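Local structure of aldehyde dehydrogenase (Burkholderia cenocepacia, 4O6R) at residues K259-L270 and A291-I301; D271-F282 and F305-I316. The protein probably oxidises aldehydes to carboxylic acids with NAD(P)+ as coenzyme, as other aldehyde dehydrogenases do. All coordinates share one frame; numbering follows the deposited sequence.

Overall arrangement
Following the chain from the N-terminal side of this region, strand 261-264 comes first, then helix 270-282, strand 294-298 and helix 302-315. Contact 1 closes the first loop, pairing residues 259-270 with 291-301. Contact 2 closes the second, packing residues 271-282 on 305-316. The two loops cross, because each contact takes one segment from inside the other. Contact 1 joins the two strands of a parallel beta-alpha-beta unit, and contact 2 joins the connecting helix to the helix that follows. Their centres lie about 11 Å apart. Both helices reach the sheet at Leu295, which touches Ala277, Phe305 and Phe309. Both contacts lie away from the AMP pocket.

Contact 1. Residues K259-L270 and A291-I301; sequences KGANIVFDDANL and AGSRLVLHERI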
loop_
_atom_site.group_PDB
_atom_site.type_symbol
_atom_site.label_atom_id
_atom_site.label_comp_id
_atom_site.label_asym_id
_atom_site.label_seq_id
_atom_site.Cartn_x
_atom_site.Cartn_y
_atom_site.Cartn_z
ATOM N N LYS A 259 12.821 7.215 28.233
ATOM C CA LYS A 259 13.302 8.316 29.037
ATOM C C LYS A 259 13.260 9.521 28.093
ATOM O O LYS A 259 14.293 10.044 27.656
ATOM C CB LYS A 259 14.706 8.043 29.564
ATOM C CG LYS A 259 15.197 9.048 30.604
ATOM C CD LYS A 259 14.595 8.797 31.980
ATOM C CE LYS A 259 14.945 9.941 32.948
ATOM N NZ LYS A 259 14.323 9.798 34.291
ATOM N N GLY A 260 12.028 9.922 27.786
ATOM C CA GLY A 260 11.760 10.870 26.715
ATOM C C GLY A 260 12.385 12.249 26.894
ATOM O O GLY A 260 12.178 12.895 27.937
ATOM N N ALA A 261 13.174 12.692 25.906
ATOM C CA ALA A 261 13.621 14.075 25.889
ATOM C C ALA A 261 12.509 14.979 25.375
ATOM O O ALA A 261 11.777 14.631 24.422
ATOM C CB ALA A 261 14.848 14.233 25.012
ATOM N N ASN A 262 12.398 16.137 25.996
ATOM C CA ASN A 262 11.466 17.196 25.580
ATOM C C ASN A 262 12.306 18.453 25.460
ATOM O O ASN A 262 12.663 19.036 26.476
ATOM C CB ASN A 262 10.377 17.321 26.633
ATOM C CG ASN A 262 9.318 18.344 26.270
ATOM O OD1 ASN A 262 9.238 18.792 25.130
ATOM N ND2 ASN A 262 8.486 18.704 27.248
ATOM N N ILE A 263 12.724 18.793 24.235
ATOM C CA ILE A 263 13.769 19.769 23.995
ATOM C C ILE A 263 13.132 21.115 23.642
ATOM O O ILE A 263 12.291 21.192 22.753
ATOM C CB ILE A 263 14.683 19.334 22.817
ATOM C CG1 ILE A 263 15.202 17.912 23.003
ATOM C CG2 ILE A 263 15.847 20.298 22.645
ATOM C CD1 ILE A 263 15.817 17.290 21.758
ATOM N N VAL A 264 13.533 22.169 24.341
ATOM C CA VAL A 264 13.017 23.492 24.087
ATOM C C VAL A 264 14.143 24.379 23.568
ATOM O O VAL A 264 15.099 24.726 24.285
ATOM C CB VAL A 264 12.365 24.084 25.350
ATOM C CG1 VAL A 264 11.767 25.457 25.091
ATOM C CG2 VAL A 264 11.316 23.117 25.876
ATOM N N PHE A 265 14.001 24.776 22.316
ATOM C CA PHE A 265 14.942 25.664 21.677
ATOM C C PHE A 265 14.653 27.135 21.992
ATOM O O PHE A 265 13.581 27.497 22.485
ATOM C CB PHE A 265 14.970 25.409 20.173
ATOM C CG PHE A 265 15.683 24.156 19.802
ATOM C CD1 PHE A 265 17.060 24.154 19.621
ATOM C CD2 PHE A 265 14.991 22.962 19.675
ATOM C CE1 PHE A 265 17.725 22.971 19.313
ATOM C CE2 PHE A 265 15.639 21.787 19.349
ATOM C CZ PHE A 265 17.017 21.783 19.175
ATOM N N ASP A 266 15.621 27.993 21.698
ATOM C CA ASP A 266 15.503 29.397 22.126
ATOM C C ASP A 266 14.491 30.181 21.297
ATOM O O ASP A 266 14.102 31.286 21.681
ATOM C CB ASP A 266 16.874 30.107 22.238
ATOM C CG ASP A 266 17.552 30.323 20.927
ATOM O OD1 ASP A 266 17.327 29.582 19.969
ATOM O OD2 ASP A 266 18.321 31.282 20.836
ATOM N N ASP A 267 14.026 29.597 20.198
ATOM C CA ASP A 267 13.003 30.236 19.394
ATOM C C ASP A 267 11.593 29.600 19.623
ATOM O O ASP A 267 10.660 29.848 18.870
ATOM C CB ASP A 267 13.419 30.175 17.928
ATOM C CG ASP A 267 13.250 28.793 17.345
ATOM O OD1 ASP A 267 13.373 27.819 18.124
ATOM O OD2 ASP A 267 12.952 28.682 16.140
ATOM N N ALA A 268 11.450 28.765 20.656
ATOM C CA ALA A 268 10.176 28.129 20.953
ATOM C C ALA A 268 9.147 29.181 21.421
ATOM O O ALA A 268 9.511 30.228 21.971
ATOM C CB ALA A 268 10.362 27.089 22.037
ATOM N N ASN A 269 7.871 28.896 21.191
ATOM C CA ASN A 269 6.782 29.614 21.863
ATOM C C ASN A 269 6.774 29.120 23.312
ATOM O O ASN A 269 6.386 27.987 23.590
ATOM C CB ASN A 269 5.458 29.306 21.178
ATOM C CG ASN A 269 4.290 30.062 21.787
ATOM O OD1 ASN A 269 4.125 30.130 22.988
ATOM N ND2 ASN A 269 3.464 30.631 20.934
ATOM N N LEU A 270 7.279 29.950 24.219
ATOM C CA LEU A 270 7.424 29.528 25.615
ATOM C C LEU A 270 6.082 29.253 26.272
ATOM O O LEU A 270 5.969 28.298 27.006
ATOM C CB LEU A 270 8.215 30.556 26.416
ATOM C CG LEU A 270 9.642 30.809 25.940
ATOM C CD1 LEU A 270 10.352 31.827 26.843
ATOM C CD2 LEU A 270 10.422 29.513 25.888
ATOM N N ALA A 291 6.380 9.638 28.792
ATOM C CA ALA A 291 6.446 10.890 29.543
ATOM C C ALA A 291 7.652 11.689 29.131
ATOM O O ALA A 291 8.709 11.124 28.907
ATOM C CB ALA A 291 6.525 10.609 31.017
ATOM N N GLY A 292 7.495 13.016 29.065
ATOM C CA GLY A 292 8.604 13.921 28.826
ATOM C C GLY A 292 9.442 14.079 30.088
ATOM O O GLY A 292 9.421 15.146 30.723
ATOM N N SER A 293 10.207 13.038 30.427
ATOM C CA SER A 293 10.909 13.014 31.727
ATOM C C SER A 293 12.264 13.721 31.754
ATOM O O SER A 293 12.863 13.865 32.845
ATOM C CB SER A 293 11.087 11.575 32.226
ATOM O OG SER A 293 11.685 10.741 31.222
ATOM N N ARG A 294 12.756 14.116 30.594
ATOM C CA ARG A 294 13.934 14.940 30.503
ATOM C C ARG A 294 13.597 16.207 29.783
ATOM O O ARG A 294 13.302 16.184 28.587
ATOM C CB ARG A 294 15.079 14.226 29.761
ATOM C CG ARG A 294 15.562 12.991 30.499
ATOM C CD ARG A 294 16.765 12.336 29.802
ATOM N NE ARG A 294 16.373 11.747 28.524
ATOM C CZ ARG A 294 17.102 11.789 27.398
ATOM N NH1 ARG A 294 18.328 12.327 27.374
ATOM N NH2 ARG A 294 16.598 11.263 26.285
ATOM N N LEU A 295 13.676 17.330 30.497
ATOM C CA LEU A 295 13.384 18.612 29.913
ATOM C C LEU A 295 14.715 19.218 29.582
ATOM O O LEU A 295 15.549 19.420 30.469
ATOM C CB LEU A 295 12.573 19.436 30.897
ATOM C CG LEU A 295 12.143 20.809 30.464
ATOM C CD1 LEU A 295 11.140 20.703 29.343
ATOM C CD2 LEU A 295 11.585 21.559 31.654
ATOM N N VAL A 296 14.959 19.408 28.293
ATOM C CA VAL A 296 16.260 19.745 27.776
ATOM C C VAL A 296 16.145 21.172 27.229
ATOM O O VAL A 296 15.546 21.386 26.168
ATOM C CB VAL A 296 16.704 18.766 26.664
ATOM C CG1 VAL A 296 18.081 19.160 26.146
ATOM C CG2 VAL A 296 16.718 17.331 27.168
ATOM N N LEU A 297 16.686 22.149 27.960
ATOM C CA LEU A 297 16.372 23.560 27.716
ATOM C C LEU A 297 17.571 24.332 27.198
ATOM O O LEU A 297 18.666 24.215 27.745
ATOM C CB LEU A 297 15.943 24.232 29.019
ATOM C CG LEU A 297 14.723 23.630 29.702
ATOM C CD1 LEU A 297 14.514 24.333 31.025
ATOM C CD2 LEU A 297 13.474 23.780 28.834
ATOM N N HIS A 298 17.357 25.131 26.159
ATOM C CA HIS A 298 18.408 25.972 25.645
ATOM C C HIS A 298 18.808 26.979 26.729
ATOM O O HIS A 298 17.958 27.571 27.381
ATOM C CB HIS A 298 17.968 26.724 24.392
ATOM C CG HIS A 298 19.103 27.372 23.673
ATOM N ND1 HIS A 298 19.613 28.587 24.057
ATOM C CD2 HIS A 298 19.887 26.941 22.664
ATOM C CE1 HIS A 298 20.643 28.905 23.291
ATOM N NE2 HIS A 298 20.823 27.925 22.427
ATOM N N GLU A 299 20.101 27.159 26.892
ATOM C CA GLU A 299 20.648 28.032 27.941
ATOM C C GLU A 299 20.032 29.450 27.964
ATOM O O GLU A 299 19.860 30.032 29.027
ATOM C CB GLU A 299 22.177 28.129 27.801
ATOM C CG GLU A 299 22.870 28.820 28.982
ATOM C CD GLU A 299 22.757 28.013 30.294
ATOM O OE1 GLU A 299 23.277 26.853 30.305
ATOM O OE2 GLU A 299 22.140 28.510 31.291
ATOM N N ARG A 300 19.774 30.025 26.794
ATOM C CA ARG A 300 19.231 31.377 26.716
ATOM C C ARG A 300 17.840 31.517 27.325
ATOM O O ARG A 300 17.527 32.577 27.815
ATOM C CB ARG A 300 19.228 31.914 25.270
ATOM C CG ARG A 300 20.613 32.194 24.709
ATOM C CD ARG A 300 21.207 33.444 25.369
ATOM N NE ARG A 300 22.671 33.439 25.436
ATOM C CZ ARG A 300 23.482 33.931 24.499
ATOM N NH1 ARG A 300 22.988 34.462 23.376
ATOM N NH2 ARG A 300 24.799 33.877 24.689
ATOM N N ILE A 301 17.030 30.463 27.291
ATOM C CA ILE A 301 15.653 30.520 27.828
ATOM C C ILE A 301 15.421 29.656 29.071
ATOM O O ILE A 301 14.324 29.655 29.648
ATOM C CB ILE A 301 14.586 30.239 26.746
ATOM C CG1 ILE A 301 14.763 28.898 26.013
ATOM C CG2 ILE A 301 14.597 31.334 25.696
ATOM C CD1 ILE A 301 14.458 27.687 26.832
HETATM O O HOH W 1 13.235 12.337 35.152
HETATM O O HOH W 2 9.630 8.530 28.634
HETATM O O HOH W 3 8.335 17.713 30.015
#
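The guanidinium of Arg294 has the methyl of Ala261 over one face, with CB 3.7 Å from NH2. The carbonyl of Lys259 lies at its edge. Arg294 grips this one oxygen side-on, through NE (2.8 Å to Lys259 O) and NH2 (2.9 Å to Lys259 O). The bend of the chain at chi3, -69°, turns the guanidinium back to that carbonyl. NH1 and NH2 also bind the backbone oxygens of Ile410 and Ala411, which anchors the group to the end of helix 404-411. At the far end, Asp266 CB sits over a face of the His298 ring in a CH-pi contact. ND1 of the ring accepts from Arg300 N. Between these groups, strands 261-264 and 294-298 pair in parallel, as the two strands of a beta-alpha-beta crossover. Val296 N donates to Asn262 O, and Val296 O accepts from Val264 N. On the side facing helix 302-315, Leu297 CD2 touches Val264 CB at 3.7 Å. Asn262 ND2 reaches Gly292 O through a water, while its OD1 accepts from Trp423 NE1. A second water links Lys259 NZ to Ser293 O, and NZ also binds Glu389 O and Val386 O.

Contact 2. Residues D271-F282 and F305-I316; sequences DAAINGAAWAIF and FLERFVALASSI. With GOL (glycerol), chain H.
This is a helix-helix contact with knobs-into-holes packing, between the helix of a beta-alpha-beta crossover and the helix after its second strand. The axes of the helical segments 271-282 and 305-315 come within 9.8 Å of each other and cross at -44°. Both helices lie on the same side of the sheet, where Ile281 and Phe309 touch Val396 of strand 395-401. Ile274 is one knob, set among Phe305, Arg308, Phe309 and Leu312. Its CG1, anti to the carbonyl carbon (chi1 -71°), stands over the Phe305 ring in a CH-pi contact, 3.7 Å from the centroid. Its CD1 covers a face of the Arg308 guanidinium, 3.5 Å from NE. Phe309 is the knob from the other side, held by Ile274, Ala277, Ala278 and Phe282. Its CG is anti to the backbone N, which sends the ring in among the alanines, with CE1 3.7 Å from Ala277 CB. The Phe282 ring is nearly parallel to that of Phe309 but slid aside, so they barely overlap. Phe282 CE2 meets Ala313 CB, and CD2 meets Ile316 CD1 at 3.7 Å. Phe494 of a second subunit packs on Ala278, Phe282 and Ile316. At the exposed end Asp271 and Arg308 are too far apart for a salt bridge. A glycerol, probably from the crystallisation liquor, lies between them, and Arg308 NH2 donates to its O1 at 2.6 Å, close to the guanidinium plane.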
loop_
_atom_site.group_PDB
_atom_site.type_symbol
_atom_site.label_atom_id
_atom_site.label_comp_id
_atom_site.label_asym_id
_atom_site.label_seq_id
_atom_site.Cartn_x
_atom_site.Cartn_y
_atom_site.Cartn_z
ATOM N N ASP A 271 5.042 30.028 25.982
ATOM C CA ASP A 271 3.736 29.701 26.553
ATOM C C ASP A 271 3.287 28.275 26.185
ATOM O O ASP A 271 2.918 27.484 27.036
ATOM C CB ASP A 271 2.687 30.679 26.079
ATOM C CG ASP A 271 1.323 30.350 26.628
ATOM O OD1 ASP A 271 1.154 30.328 27.859
ATOM O OD2 ASP A 271 0.403 30.073 25.824
ATOM N N ALA A 272 3.347 27.961 24.902
ATOM C CA ALA A 272 3.012 26.614 24.422
ATOM C C ALA A 272 3.913 25.551 25.023
ATOM O O ALA A 272 3.421 24.517 25.443
ATOM C CB ALA A 272 3.068 26.562 22.895
ATOM N N ALA A 273 5.212 25.814 25.106
ATOM C CA ALA A 273 6.165 24.821 25.557
ATOM C C ALA A 273 6.106 24.566 27.057
ATOM O O ALA A 273 6.299 23.453 27.505
ATOM C CB ALA A 273 7.586 25.202 25.113
ATOM N N ILE A 274 5.827 25.598 27.837
ATOM C CA ILE A 274 5.685 25.420 29.271
ATOM C C ILE A 274 4.455 24.563 29.555
ATOM O O ILE A 274 4.507 23.611 30.349
ATOM C CB ILE A 274 5.594 26.791 29.966
ATOM C CG1 ILE A 274 6.951 27.486 29.918
ATOM C CG2 ILE A 274 5.146 26.646 31.399
ATOM C CD1 ILE A 274 6.852 28.990 30.014
ATOM N N ASN A 275 3.347 24.878 28.897
ATOM C CA ASN A 275 2.154 24.046 29.036
ATOM C C ASN A 275 2.383 22.641 28.519
ATOM O O ASN A 275 1.957 21.664 29.155
ATOM C CB ASN A 275 0.945 24.687 28.347
ATOM C CG ASN A 275 0.378 25.838 29.148
ATOM O OD1 ASN A 275 0.399 27.000 28.706
ATOM N ND2 ASN A 275 -0.139 25.542 30.317
ATOM N N GLY A 276 3.102 22.534 27.401
ATOM C CA GLY A 276 3.416 21.245 26.826
ATOM C C GLY A 276 4.244 20.385 27.754
ATOM O O GLY A 276 3.993 19.186 27.875
ATOM N N ALA A 277 5.249 21.000 28.370
ATOM C CA ALA A 277 6.135 20.296 29.326
ATOM C C ALA A 277 5.372 19.775 30.528
ATOM O O ALA A 277 5.607 18.633 30.976
ATOM C CB ALA A 277 7.257 21.212 29.789
ATOM N N ALA A 278 4.444 20.582 31.033
ATOM C CA ALA A 278 3.655 20.175 32.195
ATOM C C ALA A 278 2.742 18.991 31.867
ATOM O O ALA A 278 2.712 17.996 32.609
ATOM C CB ALA A 278 2.883 21.351 32.753
ATOM N N TRP A 279 2.031 19.076 30.745
ATOM C CA TRP A 279 1.284 17.952 30.224
ATOM C C TRP A 279 2.171 16.717 30.067
ATOM O O TRP A 279 1.791 15.612 30.458
ATOM C CB TRP A 279 0.639 18.345 28.880
ATOM C CG TRP A 279 0.341 17.241 27.945
ATOM C CD1 TRP A 279 1.040 16.908 26.811
ATOM C CD2 TRP A 279 -0.757 16.327 28.020
ATOM N NE1 TRP A 279 0.447 15.845 26.195
ATOM C CE2 TRP A 279 -0.645 15.455 26.922
ATOM C CE3 TRP A 279 -1.818 16.156 28.924
ATOM C CZ2 TRP A 279 -1.553 14.416 26.693
ATOM C CZ3 TRP A 279 -2.727 15.127 28.704
ATOM C CH2 TRP A 279 -2.594 14.268 27.601
ATOM N N ALA A 280 3.352 16.900 29.473
ATOM C CA ALA A 280 4.160 15.776 29.069
ATOM C C ALA A 280 4.640 14.937 30.238
ATOM O O ALA A 280 4.815 13.711 30.079
ATOM C CB ALA A 280 5.355 16.250 28.245
ATOM N N ILE A 281 4.884 15.566 31.387
ATOM C CA ILE A 281 5.387 14.819 32.543
ATOM C C ILE A 281 4.370 14.665 33.663
ATOM O O ILE A 281 4.405 13.647 34.345
ATOM C CB ILE A 281 6.705 15.385 33.079
ATOM C CG1 ILE A 281 7.367 14.467 34.138
ATOM C CG2 ILE A 281 6.502 16.774 33.669
ATOM C CD1 ILE A 281 7.643 13.041 33.676
ATOM N N PHE A 282 3.457 15.614 33.854
ATOM C CA PHE A 282 2.542 15.526 35.003
ATOM C C PHE A 282 1.230 14.831 34.725
ATOM O O PHE A 282 0.635 14.285 35.664
ATOM C CB PHE A 282 2.368 16.895 35.681
ATOM C CG PHE A 282 3.683 17.483 36.133
ATOM C CD1 PHE A 282 4.588 16.708 36.866
ATOM C CD2 PHE A 282 4.049 18.763 35.798
ATOM C CE1 PHE A 282 5.811 17.209 37.249
ATOM C CE2 PHE A 282 5.268 19.266 36.189
ATOM C CZ PHE A 282 6.157 18.498 36.909
ATOM N N PHE A 305 12.050 29.909 31.333
ATOM C CA PHE A 305 11.178 28.760 31.257
ATOM C C PHE A 305 10.925 28.153 32.645
ATOM O O PHE A 305 9.781 27.924 33.037
ATOM C CB PHE A 305 11.814 27.721 30.368
ATOM C CG PHE A 305 10.895 26.574 30.024
ATOM C CD1 PHE A 305 10.619 25.587 30.958
ATOM C CD2 PHE A 305 10.326 26.485 28.760
ATOM C CE1 PHE A 305 9.775 24.533 30.649
ATOM C CE2 PHE A 305 9.482 25.442 28.457
ATOM C CZ PHE A 305 9.213 24.464 29.386
ATOM N N LEU A 306 12.003 27.916 33.387
ATOM C CA LEU A 306 11.880 27.259 34.672
ATOM C C LEU A 306 11.106 28.090 35.673
ATOM O O LEU A 306 10.332 27.548 36.431
ATOM C CB LEU A 306 13.247 26.880 35.216
ATOM C CG LEU A 306 13.947 25.744 34.457
ATOM C CD1 LEU A 306 15.395 25.630 34.886
ATOM C CD2 LEU A 306 13.210 24.411 34.664
ATOM N N GLU A 307 11.287 29.405 35.680
ATOM C CA GLU A 307 10.552 30.203 36.638
ATOM C C GLU A 307 9.049 30.037 36.440
ATOM O O GLU A 307 8.282 29.897 37.422
ATOM C CB GLU A 307 10.959 31.670 36.565
ATOM C CG GLU A 307 10.369 32.503 37.679
ATOM C CD GLU A 307 10.829 33.946 37.624
ATOM O OE1 GLU A 307 11.483 34.325 36.619
ATOM O OE2 GLU A 307 10.517 34.703 38.570
ATOM N N ARG A 308 8.616 30.038 35.183
ATOM C CA ARG A 308 7.205 29.864 34.896
ATOM C C ARG A 308 6.742 28.399 35.092
ATOM O O ARG A 308 5.683 28.147 35.630
ATOM C CB ARG A 308 6.901 30.348 33.472
ATOM C CG ARG A 308 7.011 31.868 33.373
ATOM C CD ARG A 308 7.200 32.319 31.952
ATOM N NE ARG A 308 5.974 32.124 31.184
ATOM C CZ ARG A 308 5.833 32.431 29.899
ATOM N NH1 ARG A 308 6.851 32.884 29.187
ATOM N NH2 ARG A 308 4.683 32.216 29.312
ATOM N N PHE A 309 7.560 27.466 34.652
ATOM C CA PHE A 309 7.259 26.034 34.738
ATOM C C PHE A 309 7.184 25.528 36.178
ATOM O O PHE A 309 6.259 24.769 36.528
ATOM C CB PHE A 309 8.316 25.260 33.955
ATOM C CG PHE A 309 8.121 23.769 33.937
ATOM C CD1 PHE A 309 6.982 23.209 33.419
ATOM C CD2 PHE A 309 9.109 22.946 34.390
ATOM C CE1 PHE A 309 6.802 21.833 33.396
ATOM C CE2 PHE A 309 8.964 21.563 34.350
ATOM C CZ PHE A 309 7.812 21.008 33.872
ATOM N N VAL A 310 8.138 25.965 37.010
ATOM C CA VAL A 310 8.129 25.625 38.435
ATOM C C VAL A 310 6.873 26.208 39.102
ATOM O O VAL A 310 6.185 25.526 39.847
ATOM C CB VAL A 310 9.418 26.097 39.144
ATOM C CG1 VAL A 310 9.301 25.940 40.637
ATOM C CG2 VAL A 310 10.614 25.288 38.673
ATOM N N ALA A 311 6.526 27.444 38.772
ATOM C CA ALA A 311 5.313 28.051 39.332
ATOM C C ALA A 311 4.083 27.263 38.966
ATOM O O ALA A 311 3.291 26.950 39.835
ATOM C CB ALA A 311 5.166 29.509 38.922
ATOM N N LEU A 312 3.947 26.895 37.690
ATOM C CA LEU A 312 2.790 26.101 37.249
ATOM C C LEU A 312 2.717 24.751 37.981
ATOM O O LEU A 312 1.666 24.348 38.467
ATOM C CB LEU A 312 2.860 25.865 35.739
ATOM C CG LEU A 312 1.783 24.986 35.118
ATOM C CD1 LEU A 312 0.414 25.536 35.457
ATOM C CD2 LEU A 312 2.021 24.927 33.627
ATOM N N ALA A 313 3.846 24.073 38.045
ATOM C CA ALA A 313 3.937 22.752 38.676
ATOM C C ALA A 313 3.543 22.808 40.152
ATOM O O ALA A 313 2.793 21.937 40.630
ATOM C CB ALA A 313 5.333 22.186 38.530
ATOM N N SER A 314 4.026 23.835 40.856
ATOM C CA SER A 314 3.745 23.994 42.285
ATOM C C SER A 314 2.280 24.223 42.505
ATOM O O SER A 314 1.801 23.959 43.574
ATOM C CB SER A 314 4.474 25.203 42.880
ATOM O OG SER A 314 5.845 24.906 42.982
ATOM N N SER A 315 1.599 24.775 41.505
ATOM C CA SER A 315 0.200 25.124 41.614
ATOM C C SER A 315 -0.756 23.933 41.313
ATOM O O SER A 315 -1.942 24.021 41.566
ATOM C CB SER A 315 -0.107 26.295 40.658
ATOM O OG SER A 315 -0.295 25.808 39.325
ATOM N N ILE A 316 -0.249 22.848 40.748
ATOM C CA ILE A 316 -1.098 21.759 40.330
ATOM C C ILE A 316 -1.876 21.234 41.531
ATOM O O ILE A 316 -1.310 21.008 42.588
ATOM C CB ILE A 316 -0.281 20.640 39.648
ATOM C CG1 ILE A 316 0.225 21.115 38.277
ATOM C CG2 ILE A 316 -1.105 19.364 39.517
ATOM C CD1 ILE A 316 1.194 20.174 37.585
HETATM C C1 GOL H . 2.558 29.652 30.550
HETATM O O1 GOL H . 2.485 30.858 29.770
HETATM C C2 GOL H . 1.332 29.645 31.454
HETATM O O2 GOL H . 0.169 29.403 30.643
HETATM C C3 GOL H . 1.433 28.603 32.572
HETATM O O3 GOL H . 0.163 28.536 33.274
#